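PDB 4OPF: Nrps/pks, which is a ketosynthase domain of the AT-less type I polyketide synthase for oxazolomycin, probably holding or passing on the growing acyl chain rather than extending it. Local coordinates for residues 318-324 with 374-378; 271-276 with 309-314; 290-294 with 345-349; 389-393 with 404-409. All coordinates share one frame. Where two conformers were deposited one is given. Residues are numbered along the deposited sequence.

Contact 1: 318-324 with 374-378; sequences SDTPCSL and PLRFE
Three backbone hydrogen bonds join 318-324 to 374-378 in parallel: Cys322 N to Pro374 O (3.1 Å), Arg376 N to Cys322 O (2.8 Å) and Leu324 N to Arg376 O (2.8 Å), with N-H...O angles of 155-163°. Both chains are extended there, and the register pairs Cys322 with Leu375 (CA-CA 4.8 Å) and Ser323 with Arg376 (5.0 Å). CA-H...O contacts reinforce the ladder, the shortest from Leu375 CA to Cys322 O (3.3 Å).

Beyond the ladder, Arg376, chi1 p, reaches Glu378 of its own segment in a salt bridge, NH1 to OE1 2.8 Å. One water lies 2.8 Å from Ser323 OG and takes a weak bond from Arg376 NH1; a second, 3.0 Å from Ser323 OG, donates to Leu324 O (2.6 Å) and accepts from Glu378 N (2.8 Å), continuing the pairing where direct bonds stop. Ahead of the strand, Ser318 OG accepts from Thr320 N (3.0 Å) in an ST turn, and also bonds Asp287.

The apolar face carries Cys322 CB against Leu375 CD2 (3.9 Å) and Leu324 CD1 against Leu375 CD1 (4.1 Å), while Phe377 CE1 meets Leu324 CB at 3.7 Å and its ring stacks on Phe358. Pro374 CB sits 3.4 Å from Thr320 O. Strand 375-376 is outermost in this chain's large sheet. Backbone bonds set its register; the Cys322-Leu375 side, facing helix 300-314, is apolar, the Ser323-Arg376 side polar and water-bridged.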
loop_
_atom_site.group_PDB
_atom_site.type_symbol
_atom_site.label_atom_id
_atom_site.label_comp_id
_atom_site.label_asym_id
_atom_site.label_seq_id
_atom_site.Cartn_x
_atom_site.Cartn_y
_atom_site.Cartn_z
ATOM N N SER A 318 -17.227 -31.924 -2.938
ATOM C CA SER A 318 -18.475 -31.367 -3.442
ATOM C C SER A 318 -18.639 -31.631 -4.917
ATOM O O SER A 318 -17.666 -31.641 -5.644
ATOM C CB SER A 318 -18.508 -29.855 -3.212
ATOM O OG SER A 318 -19.623 -29.271 -3.830
ATOM N N ASP A 319 -19.891 -31.792 -5.341
ATOM C CA ASP A 319 -20.275 -31.942 -6.739
ATOM C C ASP A 319 -20.977 -30.698 -7.259
ATOM O O ASP A 319 -21.455 -30.727 -8.369
ATOM C CB ASP A 319 -21.218 -33.174 -6.907
ATOM C CG ASP A 319 -20.553 -34.510 -6.427
ATOM O OD1 ASP A 319 -19.389 -34.801 -6.828
ATOM O OD2 ASP A 319 -21.175 -35.272 -5.632
ATOM N N THR A 320 -21.058 -29.606 -6.484
ATOM C CA THR A 320 -21.768 -28.434 -6.955
ATOM C C THR A 320 -21.012 -27.827 -8.170
ATOM O O THR A 320 -19.810 -27.606 -8.069
ATOM C CB THR A 320 -21.832 -27.385 -5.825
ATOM O OG1 THR A 320 -22.555 -27.903 -4.709
ATOM C CG2 THR A 320 -22.484 -26.097 -6.260
ATOM N N PRO A 321 -21.698 -27.529 -9.290
ATOM C CA PRO A 321 -20.983 -26.922 -10.410
ATOM C C PRO A 321 -20.207 -25.660 -10.009
ATOM O O PRO A 321 -20.610 -24.906 -9.098
ATOM C CB PRO A 321 -22.121 -26.555 -11.389
ATOM C CG PRO A 321 -23.093 -27.696 -11.174
ATOM C CD PRO A 321 -23.101 -27.825 -9.663
ATOM N N CYS A 322 -19.057 -25.471 -10.632
ATOM C CA CYS A 322 -18.299 -24.223 -10.495
ATOM C C CYS A 322 -17.841 -23.794 -11.872
ATOM O O CYS A 322 -17.093 -24.506 -12.511
ATOM C CB CYS A 322 -17.093 -24.377 -9.574
ATOM S SG CYS A 322 -16.303 -22.783 -9.118
ATOM N N SER A 323 -18.308 -22.623 -12.300
ATOM C CA SER A 323 -18.056 -22.111 -13.604
ATOM C C SER A 323 -16.801 -21.212 -13.650
ATOM O O SER A 323 -16.651 -20.334 -12.830
ATOM C CB SER A 323 -19.317 -21.387 -14.042
ATOM O OG SER A 323 -19.176 -21.022 -15.377
ATOM N N LEU A 324 -15.869 -21.505 -14.545
ATOM C CA LEU A 324 -14.585 -20.815 -14.638
ATOM C C LEU A 324 -14.506 -20.034 -15.924
ATOM O O LEU A 324 -14.972 -20.489 -16.976
ATOM C CB LEU A 324 -13.409 -21.795 -14.639
ATOM C CG LEU A 324 -13.352 -22.799 -13.489
ATOM C CD1 LEU A 324 -12.029 -23.525 -13.473
ATOM C CD2 LEU A 324 -13.542 -22.144 -12.151
ATOM N N PRO A 374 -16.365 -31.069 -10.643
ATOM C CA PRO A 374 -17.468 -30.242 -11.077
ATOM C C PRO A 374 -17.061 -28.865 -11.671
ATOM O O PRO A 374 -17.937 -28.049 -11.905
ATOM C CB PRO A 374 -18.222 -30.027 -9.780
ATOM C CG PRO A 374 -17.134 -29.916 -8.753
ATOM C CD PRO A 374 -16.060 -30.867 -9.215
ATOM N N LEU A 375 -15.779 -28.624 -11.938
ATOM C CA LEU A 375 -15.377 -27.379 -12.583
ATOM C C LEU A 375 -15.903 -27.437 -14.039
ATOM O O LEU A 375 -15.853 -28.473 -14.659
ATOM C CB LEU A 375 -13.867 -27.224 -12.604
ATOM C CG LEU A 375 -13.179 -27.388 -11.270
ATOM C CD1 LEU A 375 -11.690 -27.046 -11.322
ATOM C CD2 LEU A 375 -13.887 -26.582 -10.204
ATOM N N ARG A 376 -16.385 -26.328 -14.575
ATOM C CA ARG A 376 -16.754 -26.297 -15.969
ATOM C C ARG A 376 -16.496 -24.914 -16.615
ATOM O O ARG A 376 -16.293 -23.907 -15.919
ATOM C CB ARG A 376 -18.219 -26.661 -16.103
ATOM C CG ARG A 376 -19.160 -25.670 -15.442
ATOM C CD ARG A 376 -20.627 -26.074 -15.591
ATOM N NE ARG A 376 -20.914 -26.499 -16.978
ATOM C CZ ARG A 376 -21.348 -25.703 -17.950
ATOM N NH1 ARG A 376 -21.599 -24.424 -17.723
ATOM N NH2 ARG A 376 -21.517 -26.185 -19.163
ATOM N N PHE A 377 -16.518 -24.889 -17.941
ATOM C CA PHE A 377 -16.362 -23.683 -18.732
ATOM C C PHE A 377 -17.635 -23.422 -19.552
ATOM O O PHE A 377 -17.953 -24.240 -20.387
ATOM C CB PHE A 377 -15.258 -23.895 -19.739
ATOM C CG PHE A 377 -13.896 -24.077 -19.148
ATOM C CD1 PHE A 377 -13.399 -23.193 -18.206
ATOM C CD2 PHE A 377 -13.073 -25.116 -19.605
ATOM C CE1 PHE A 377 -12.126 -23.359 -17.691
ATOM C CE2 PHE A 377 -11.797 -25.289 -19.093
ATOM C CZ PHE A 377 -11.333 -24.407 -18.129
ATOM N N GLU A 378 -18.354 -22.322 -19.315
ATOM C CA GLU A 378 -19.530 -21.996 -20.085
ATOM C C GLU A 378 -19.133 -21.550 -21.493
ATOM O O GLU A 378 -18.202 -20.779 -21.668
ATOM C CB GLU A 378 -20.314 -20.890 -19.385
ATOM C CG GLU A 378 -21.693 -20.613 -19.954
ATOM C CD GLU A 378 -22.480 -21.875 -20.368
ATOM O OE1 GLU A 378 -22.919 -22.646 -19.483
ATOM O OE2 GLU A 378 -22.688 -22.078 -21.575
HETATM O O HOH W 1 -21.496 -22.258 -16.347
HETATM O O HOH W 2 -17.407 -20.277 -17.712
#

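Contact 2: 271-276 with 309-314; sequences QRGVMA and AIAAVY
Gln271 opens the contact modestly, its CB 4.4 Å from Ala309 CB, on a regular alpha-helical backbone that runs through all of 271-276 and faces a second helix, 309-314. The two axes approach to 9.3 Å and cross at -41°, N-to-C directions 41° apart; the nearest CA pair is Arg272 with Ala309 (5.4 Å). Arg272 lays the aliphatic part of its side chain (chi1 m, chi2 t, chi3 m) over the partner helix: CG lies 3.9 Å from Ala309 CB and CD 4.2 Å from Ala312 CB, while its carbonyl O, which accepts the helical bond from Ala276 N (2.9 Å), lies 3.5 Å from Val313 CG2.

One turn on from Gln271, selenomethionine Met275 (chi m, t, m) is a knob in the hole formed by Ala309, Ile310, Val313 and Tyr314. Such interlocking joins helices 268-282 and 300-314, which pack side by side on one face of the large sheet of this thiolase-clan fold. CE reaches Ala309 CB at 3.6 Å, SE reaches Ile310 CG1 at 3.9 Å, and CB reaches Val313 CG1 at 4.1 Å. SE also meets the edge of the Tyr314 ring, 5.3 Å from the centroid and 89° off the normal, a Met-aromatic contact; the Tyr314 hydroxyl bonds His404 of the sheet beneath. Ala276 ends the walk, its N 4.0 Å and its CB 4.5 Å from Val313 CG1, with Val313 at chi1 t.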
loop_
_atom_site.group_PDB
_atom_site.type_symbol
_atom_site.label_atom_id
_atom_site.label_comp_id
_atom_site.label_asym_id
_atom_site.label_seq_id
_atom_site.Cartn_x
_atom_site.Cartn_y
_atom_site.Cartn_z
ATOM N N GLN A 271 -1.427 -20.282 -3.271
ATOM C CA GLN A 271 -2.677 -20.107 -4.044
ATOM C C GLN A 271 -3.893 -20.650 -3.309
ATOM O O GLN A 271 -4.878 -19.944 -3.194
ATOM C CB GLN A 271 -2.552 -20.719 -5.422
ATOM C CG GLN A 271 -1.486 -20.021 -6.272
ATOM C CD GLN A 271 -1.414 -20.561 -7.724
ATOM O OE1 GLN A 271 -2.304 -21.251 -8.210
ATOM N NE2 GLN A 271 -0.359 -20.228 -8.389
ATOM N N ARG A 272 -3.796 -21.845 -2.733
ATOM C CA ARG A 272 -4.851 -22.329 -1.862
ATOM C C ARG A 272 -5.095 -21.376 -0.701
ATOM O O ARG A 272 -6.224 -21.016 -0.442
ATOM C CB ARG A 272 -4.550 -23.720 -1.334
ATOM C CG ARG A 272 -4.555 -24.804 -2.395
ATOM C CD ARG A 272 -4.367 -26.225 -1.823
ATOM N NE ARG A 272 -3.025 -26.537 -1.394
ATOM C CZ ARG A 272 -2.057 -27.031 -2.164
ATOM N NH1 ARG A 272 -0.855 -27.271 -1.663
ATOM N NH2 ARG A 272 -2.249 -27.287 -3.444
ATOM N N GLY A 273 -4.035 -20.945 -0.034
ATOM C CA GLY A 273 -4.164 -20.130 1.144
ATOM C C GLY A 273 -4.856 -18.789 0.871
ATOM O O GLY A 273 -5.681 -18.352 1.643
ATOM N N VAL A 274 -4.520 -18.120 -0.234
ATOM C CA VAL A 274 -5.081 -16.797 -0.479
ATOM C C VAL A 274 -6.557 -16.949 -0.800
ATOM O O VAL A 274 -7.390 -16.132 -0.393
ATOM C CB VAL A 274 -4.327 -16.033 -1.563
ATOM C CG1 VAL A 274 -4.720 -16.494 -2.960
ATOM C CG2 VAL A 274 -4.626 -14.582 -1.420
HETATM N N MSE A 275 -6.908 -18.023 -1.475
HETATM C CA MSE A 275 -8.333 -18.218 -1.796
HETATM C C MSE A 275 -9.108 -18.593 -0.540
HETATM O O MSE A 275 -10.187 -18.049 -0.307
HETATM C CB MSE A 275 -8.563 -19.277 -2.859
HETATM C CG MSE A 275 -7.961 -18.890 -4.221
HETATM SE SE MSE A 275 -8.542 -20.135 -5.650
HETATM C CE MSE A 275 -7.272 -21.525 -5.264
ATOM N N ALA A 276 -8.587 -19.510 0.261
ATOM C CA ALA A 276 -9.244 -19.859 1.527
ATOM C C ALA A 276 -9.365 -18.679 2.468
ATOM O O ALA A 276 -10.379 -18.508 3.135
ATOM C CB ALA A 276 -8.495 -21.009 2.213
ATOM N N ALA A 309 -5.991 -26.204 -7.384
ATOM C CA ALA A 309 -6.125 -25.415 -6.163
ATOM C C ALA A 309 -7.564 -24.919 -5.985
ATOM O O ALA A 309 -8.120 -24.927 -4.851
ATOM C CB ALA A 309 -5.160 -24.228 -6.195
ATOM N N ILE A 310 -8.175 -24.454 -7.082
ATOM C CA ILE A 310 -9.633 -24.166 -7.081
ATOM C C ILE A 310 -10.496 -25.360 -6.595
ATOM O O ILE A 310 -11.307 -25.213 -5.673
ATOM C CB ILE A 310 -10.108 -23.708 -8.453
ATOM C CG1 ILE A 310 -9.477 -22.318 -8.714
ATOM C CG2 ILE A 310 -11.650 -23.610 -8.483
ATOM C CD1 ILE A 310 -9.562 -21.886 -10.170
ATOM N N ALA A 311 -10.273 -26.527 -7.160
ATOM C CA ALA A 311 -11.011 -27.690 -6.733
ATOM C C ALA A 311 -10.814 -27.961 -5.237
ATOM O O ALA A 311 -11.807 -28.230 -4.504
ATOM C CB ALA A 311 -10.625 -28.918 -7.554
ATOM N N ALA A 312 -9.567 -27.860 -4.761
ATOM C CA ALA A 312 -9.271 -28.183 -3.373
ATOM C C ALA A 312 -9.915 -27.203 -2.402
ATOM O O ALA A 312 -10.391 -27.594 -1.352
ATOM C CB ALA A 312 -7.767 -28.290 -3.129
ATOM N N VAL A 313 -9.974 -25.942 -2.748
ATOM C CA VAL A 313 -10.476 -24.964 -1.847
ATOM C C VAL A 313 -12.002 -24.833 -1.985
ATOM O O VAL A 313 -12.707 -24.730 -0.978
ATOM C CB VAL A 313 -9.856 -23.583 -2.115
ATOM C CG1 VAL A 313 -10.648 -22.478 -1.415
ATOM C CG2 VAL A 313 -8.423 -23.530 -1.627
ATOM N N TYR A 314 -12.486 -24.764 -3.216
ATOM C CA TYR A 314 -13.896 -24.435 -3.493
ATOM C C TYR A 314 -14.850 -25.623 -3.557
ATOM O O TYR A 314 -16.050 -25.464 -3.260
ATOM C CB TYR A 314 -14.008 -23.635 -4.815
ATOM C CG TYR A 314 -13.792 -22.174 -4.579
ATOM C CD1 TYR A 314 -14.805 -21.435 -4.089
ATOM C CD2 TYR A 314 -12.598 -21.556 -4.817
ATOM C CE1 TYR A 314 -14.681 -20.110 -3.883
ATOM C CE2 TYR A 314 -12.430 -20.214 -4.565
ATOM C CZ TYR A 314 -13.481 -19.494 -4.110
ATOM O OH TYR A 314 -13.433 -18.179 -3.759
#

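Contact 3: 290-294 with 345-349; sequences TYIET and KTVLM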
loop_
_atom_site.group_PDB
_atom_site.type_symbol
_atom_site.label_atom_id
_atom_site.label_comp_id
_atom_site.label_asym_id
_atom_site.label_seq_id
_atom_site.Cartn_x
_atom_site.Cartn_y
_atom_site.Cartn_z
ATOM N N THR A 290 -20.269 -19.327 -7.331
ATOM C CA THR A 290 -20.754 -19.948 -8.554
ATOM C C THR A 290 -19.836 -19.772 -9.755
ATOM O O THR A 290 -19.845 -20.611 -10.674
ATOM C CB THR A 290 -22.124 -19.343 -8.872
ATOM O OG1 THR A 290 -22.984 -19.638 -7.786
ATOM C CG2 THR A 290 -22.746 -19.845 -10.153
ATOM N N TYR A 291 -19.063 -18.698 -9.777
ATOM C CA TYR A 291 -18.202 -18.386 -10.903
ATOM C C TYR A 291 -16.874 -17.833 -10.397
ATOM O O TYR A 291 -16.859 -17.056 -9.454
ATOM C CB TYR A 291 -18.869 -17.311 -11.748
ATOM C CG TYR A 291 -18.124 -16.936 -13.013
ATOM C CD1 TYR A 291 -18.330 -17.647 -14.162
ATOM C CD2 TYR A 291 -17.190 -15.882 -13.047
ATOM C CE1 TYR A 291 -17.691 -17.348 -15.336
ATOM C CE2 TYR A 291 -16.503 -15.581 -14.229
ATOM C CZ TYR A 291 -16.779 -16.296 -15.369
ATOM O OH TYR A 291 -16.177 -16.042 -16.590
ATOM N N ILE A 292 -15.773 -18.240 -11.012
ATOM C CA ILE A 292 -14.462 -17.708 -10.738
ATOM C C ILE A 292 -13.830 -17.199 -12.049
ATOM O O ILE A 292 -13.664 -17.956 -13.009
ATOM C CB ILE A 292 -13.573 -18.779 -10.149
ATOM C CG1 ILE A 292 -14.251 -19.338 -8.879
ATOM C CG2 ILE A 292 -12.195 -18.265 -9.828
ATOM C CD1 ILE A 292 -13.471 -20.418 -8.247
ATOM N N GLU A 293 -13.505 -15.915 -12.063
ATOM C CA GLU A 293 -12.588 -15.342 -13.028
ATOM C C GLU A 293 -11.156 -15.734 -12.588
ATOM O O GLU A 293 -10.592 -15.174 -11.654
ATOM C CB GLU A 293 -12.777 -13.837 -13.090
ATOM C CG GLU A 293 -11.700 -13.040 -13.879
ATOM C CD GLU A 293 -11.782 -13.173 -15.399
ATOM O OE1 GLU A 293 -12.828 -13.732 -15.878
ATOM O OE2 GLU A 293 -10.799 -12.726 -16.118
ATOM N N THR A 294 -10.575 -16.669 -13.315
ATOM C CA THR A 294 -9.356 -17.335 -12.958
ATOM C C THR A 294 -8.151 -16.443 -13.290
ATOM O O THR A 294 -8.238 -15.515 -14.073
ATOM C CB THR A 294 -9.182 -18.650 -13.759
ATOM O OG1 THR A 294 -9.150 -18.362 -15.174
ATOM C CG2 THR A 294 -10.311 -19.606 -13.489
ATOM N N LYS A 345 -15.595 -7.120 -15.115
ATOM C CA LYS A 345 -16.321 -8.213 -15.762
ATOM C C LYS A 345 -17.271 -8.919 -14.798
ATOM O O LYS A 345 -18.446 -9.092 -15.066
ATOM C CB LYS A 345 -15.369 -9.258 -16.357
ATOM C CG LYS A 345 -16.055 -10.606 -16.630
ATOM C CD LYS A 345 -15.114 -11.564 -17.340
ATOM C CE LYS A 345 -15.611 -12.983 -17.223
ATOM N NZ LYS A 345 -14.627 -13.900 -17.891
ATOM N N THR A 346 -16.737 -9.322 -13.677
ATOM C CA THR A 346 -17.530 -10.006 -12.665
ATOM C C THR A 346 -18.634 -9.137 -12.085
ATOM O O THR A 346 -19.707 -9.648 -11.857
ATOM C CB THR A 346 -16.613 -10.467 -11.540
ATOM O OG1 THR A 346 -15.656 -11.356 -12.110
ATOM C CG2 THR A 346 -17.365 -11.234 -10.554
ATOM N N VAL A 347 -18.375 -7.832 -11.849
ATOM C CA VAL A 347 -19.396 -6.941 -11.367
ATOM C C VAL A 347 -20.483 -6.836 -12.408
ATOM O O VAL A 347 -21.651 -6.876 -12.088
ATOM C CB VAL A 347 -18.840 -5.533 -11.032
ATOM C CG1 VAL A 347 -19.989 -4.542 -10.844
ATOM C CG2 VAL A 347 -17.895 -5.623 -9.821
ATOM N N LEU A 348 -20.110 -6.711 -13.661
ATOM C CA LEU A 348 -21.116 -6.646 -14.708
ATOM C C LEU A 348 -21.958 -7.946 -14.830
ATOM O O LEU A 348 -23.184 -7.902 -15.051
ATOM C CB LEU A 348 -20.452 -6.326 -16.036
ATOM C CG LEU A 348 -19.900 -4.917 -16.154
ATOM C CD1 LEU A 348 -19.108 -4.792 -17.444
ATOM C CD2 LEU A 348 -21.041 -3.923 -16.180
HETATM N N MSE A 349 -21.303 -9.085 -14.709
HETATM C CA MSE A 349 -22.008 -10.382 -14.697
HETATM C C MSE A 349 -23.009 -10.447 -13.590
HETATM O O MSE A 349 -24.135 -10.868 -13.807
HETATM C CB MSE A 349 -21.020 -11.509 -14.540
HETATM C CG MSE A 349 -20.407 -11.837 -15.914
HETATM SE SE MSE A 349 -19.026 -13.237 -15.691
HETATM C CE MSE A 349 -20.088 -14.396 -14.538
#
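Two acceptors on the strand share one donor from the helix. The fully extended side chain of Lys345 (all four chi t) delivers NZ to Glu293 OE1 at 2.7 Å, a salt bridge, and to Tyr291 OH at 2.9 Å. Glu293 OE2 is satisfied by the backbone N of Val327, so the buried charge pair is compensated. Tyr291 and Glu293 alternate with Ile292, which turns instead to helix 300-314. The sheet thus has a helix layer on each side, as in the thiolase fold; helix 338-352 runs at 155° to the strand, axes 10.0 Å apart. Backbone bonds to Ser323 and, on the other edge, Leu390 and Ala392 make 291-293 an inner strand. Thr346 OG1, bonded to Gly342 O, makes only a van der Waals approach to Glu293 CB (3.9 Å). Selenomethionine Met349 covers one face of the Tyr291 ring: CE stands 3.5 Å from the centroid, 9° off the normal (CH-pi), and SE 4.0 Å from it at 24°, a Met-aromatic contact.

Contact 4: 389-393 with 404-409; sequences LLAAV and HAVLAG
Strands 390-393 and 404-408 are extended and antiparallel, their axes 4.6 Å apart at closest and their directions 157° apart. Ala391-Leu407 and Val393-Ala405 are hydrogen-bonded pairs, CA-CA 5.3 and 5.2 Å: Ala391 N to Leu407 O 2.9 Å, Leu407 N to Ala391 O 2.8 Å, Val393 N to Ala405 O 2.9 Å, and Ala405 N to Val393 O 2.9 Å. Gly409 N to Leu389 O (2.9 Å) extends the ladder. Leu390-Ala408 and Ala392-Val406 are non-hydrogen-bonded pairs; Ala392 CA makes a close C-H...O contact with Ala405 O (3.0 Å).

On one face, Leu390 CD2 (chi1 m, chi2 t) touches Ala408 CB at 3.7 Å, and Ala392 CB lies 3.5 Å from His404 NE2. His404, chi1 t, bonds Ser394 through ND1 and Tyr314 through NE2. On the other, Val393 CG2 meets Leu407 CD1 at 4.1 Å.

This beta hairpin sits between strands 291-293 and 247-256, its Ala391-Leu407 face against helix 338-352 and its His404-Val406 face against helix 268-282.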
loop_
_atom_site.group_PDB
_atom_site.type_symbol
_atom_site.label_atom_id
_atom_site.label_comp_id
_atom_site.label_asym_id
_atom_site.label_seq_id
_atom_site.Cartn_x
_atom_site.Cartn_y
_atom_site.Cartn_z
ATOM N N LEU A 389 -25.734 -15.588 -6.131
ATOM C CA LEU A 389 -25.058 -14.557 -6.907
ATOM C C LEU A 389 -23.744 -14.155 -6.207
ATOM O O LEU A 389 -23.657 -13.082 -5.624
ATOM C CB LEU A 389 -25.951 -13.339 -7.087
ATOM C CG LEU A 389 -26.922 -13.395 -8.243
ATOM C CD1 LEU A 389 -27.917 -12.241 -8.116
ATOM C CD2 LEU A 389 -26.172 -13.309 -9.570
ATOM N N LEU A 390 -22.770 -15.046 -6.277
ATOM C CA LEU A 390 -21.457 -14.851 -5.747
ATOM C C LEU A 390 -20.433 -15.329 -6.776
ATOM O O LEU A 390 -20.629 -16.352 -7.433
ATOM C CB LEU A 390 -21.255 -15.640 -4.466
ATOM C CG LEU A 390 -21.919 -15.057 -3.228
ATOM C CD1 LEU A 390 -22.281 -16.155 -2.257
ATOM C CD2 LEU A 390 -21.002 -14.104 -2.481
ATOM N N ALA A 391 -19.380 -14.535 -6.916
ATOM C CA ALA A 391 -18.279 -14.770 -7.821
ATOM C C ALA A 391 -16.942 -14.349 -7.205
ATOM O O ALA A 391 -16.889 -13.592 -6.229
ATOM C CB ALA A 391 -18.533 -14.033 -9.134
ATOM N N ALA A 392 -15.862 -14.884 -7.737
ATOM C CA ALA A 392 -14.532 -14.577 -7.251
ATOM C C ALA A 392 -13.598 -14.273 -8.418
ATOM O O ALA A 392 -13.890 -14.615 -9.589
ATOM C CB ALA A 392 -13.971 -15.691 -6.426
ATOM N N VAL A 393 -12.497 -13.594 -8.091
ATOM C CA VAL A 393 -11.507 -13.131 -9.040
ATOM C C VAL A 393 -10.146 -13.365 -8.454
ATOM O O VAL A 393 -9.889 -13.025 -7.332
ATOM C CB VAL A 393 -11.635 -11.646 -9.321
ATOM C CG1 VAL A 393 -10.677 -11.249 -10.456
ATOM C CG2 VAL A 393 -13.016 -11.294 -9.799
ATOM N N HIS A 404 -7.009 -12.546 -4.184
ATOM C CA HIS A 404 -8.272 -13.174 -4.511
ATOM C C HIS A 404 -9.390 -12.406 -3.850
ATOM O O HIS A 404 -9.317 -12.053 -2.682
ATOM C CB HIS A 404 -8.244 -14.628 -4.007
ATOM C CG HIS A 404 -9.402 -15.486 -4.436
ATOM N ND1 HIS A 404 -9.490 -16.064 -5.687
ATOM C CD2 HIS A 404 -10.473 -15.946 -3.740
ATOM C CE1 HIS A 404 -10.599 -16.782 -5.756
ATOM N NE2 HIS A 404 -11.191 -16.760 -4.579
ATOM N N ALA A 405 -10.437 -12.115 -4.608
ATOM C CA ALA A 405 -11.547 -11.326 -4.118
ATOM C C ALA A 405 -12.844 -12.085 -4.351
ATOM O O ALA A 405 -13.003 -12.743 -5.395
ATOM C CB ALA A 405 -11.588 -9.992 -4.836
ATOM N N VAL A 406 -13.770 -11.937 -3.411
ATOM C CA VAL A 406 -15.109 -12.520 -3.460
ATOM C C VAL A 406 -16.141 -11.398 -3.496
ATOM O O VAL A 406 -16.133 -10.527 -2.646
ATOM C CB VAL A 406 -15.357 -13.424 -2.233
ATOM C CG1 VAL A 406 -16.749 -14.015 -2.253
ATOM C CG2 VAL A 406 -14.350 -14.557 -2.215
ATOM N N LEU A 407 -17.023 -11.435 -4.501
ATOM C CA LEU A 407 -18.039 -10.437 -4.763
ATOM C C LEU A 407 -19.463 -11.039 -4.857
ATOM O O LEU A 407 -19.617 -12.220 -5.240
ATOM C CB LEU A 407 -17.683 -9.780 -6.062
ATOM C CG LEU A 407 -16.354 -9.038 -6.061
ATOM C CD1 LEU A 407 -15.629 -9.289 -7.341
ATOM C CD2 LEU A 407 -16.679 -7.559 -5.949
ATOM N N ALA A 408 -20.475 -10.245 -4.464
ATOM C CA ALA A 408 -21.859 -10.653 -4.393
ATOM C C ALA A 408 -22.692 -9.670 -5.190
ATOM O O ALA A 408 -22.384 -8.450 -5.235
ATOM C CB ALA A 408 -22.363 -10.701 -2.956
ATOM N N GLY A 409 -23.755 -10.184 -5.795
ATOM C CA GLY A 409 -24.744 -9.357 -6.444
ATOM C C GLY A 409 -25.573 -8.643 -5.393
ATOM O O GLY A 409 -25.598 -9.064 -4.246
#

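How the contacts relate
From the N terminus, helix 268-282 leads to strand 291-293 and then helix 300-314, where contact 2 closes its loop. Contact 3 opens within that loop and closes only at helix 338-352, so the two cross. Contact 1 opens at strand 322-325, directly after helix 300-314, and closes at 375-376, crossing contact 3 in turn. Contact 4 follows in series as a short hairpin. Spatially, strands 401-408, 390-396, 291-293, 322-325 and 375-376 are consecutive in one sheet: contact 1 pairs the edge strand 375-376, contact 4 an inner hairpin, and strand 291-293 of contact 3 lies between them, bonded to Ala392 and Ser323. Contacts 2 and 3 bring helices to opposite faces of it.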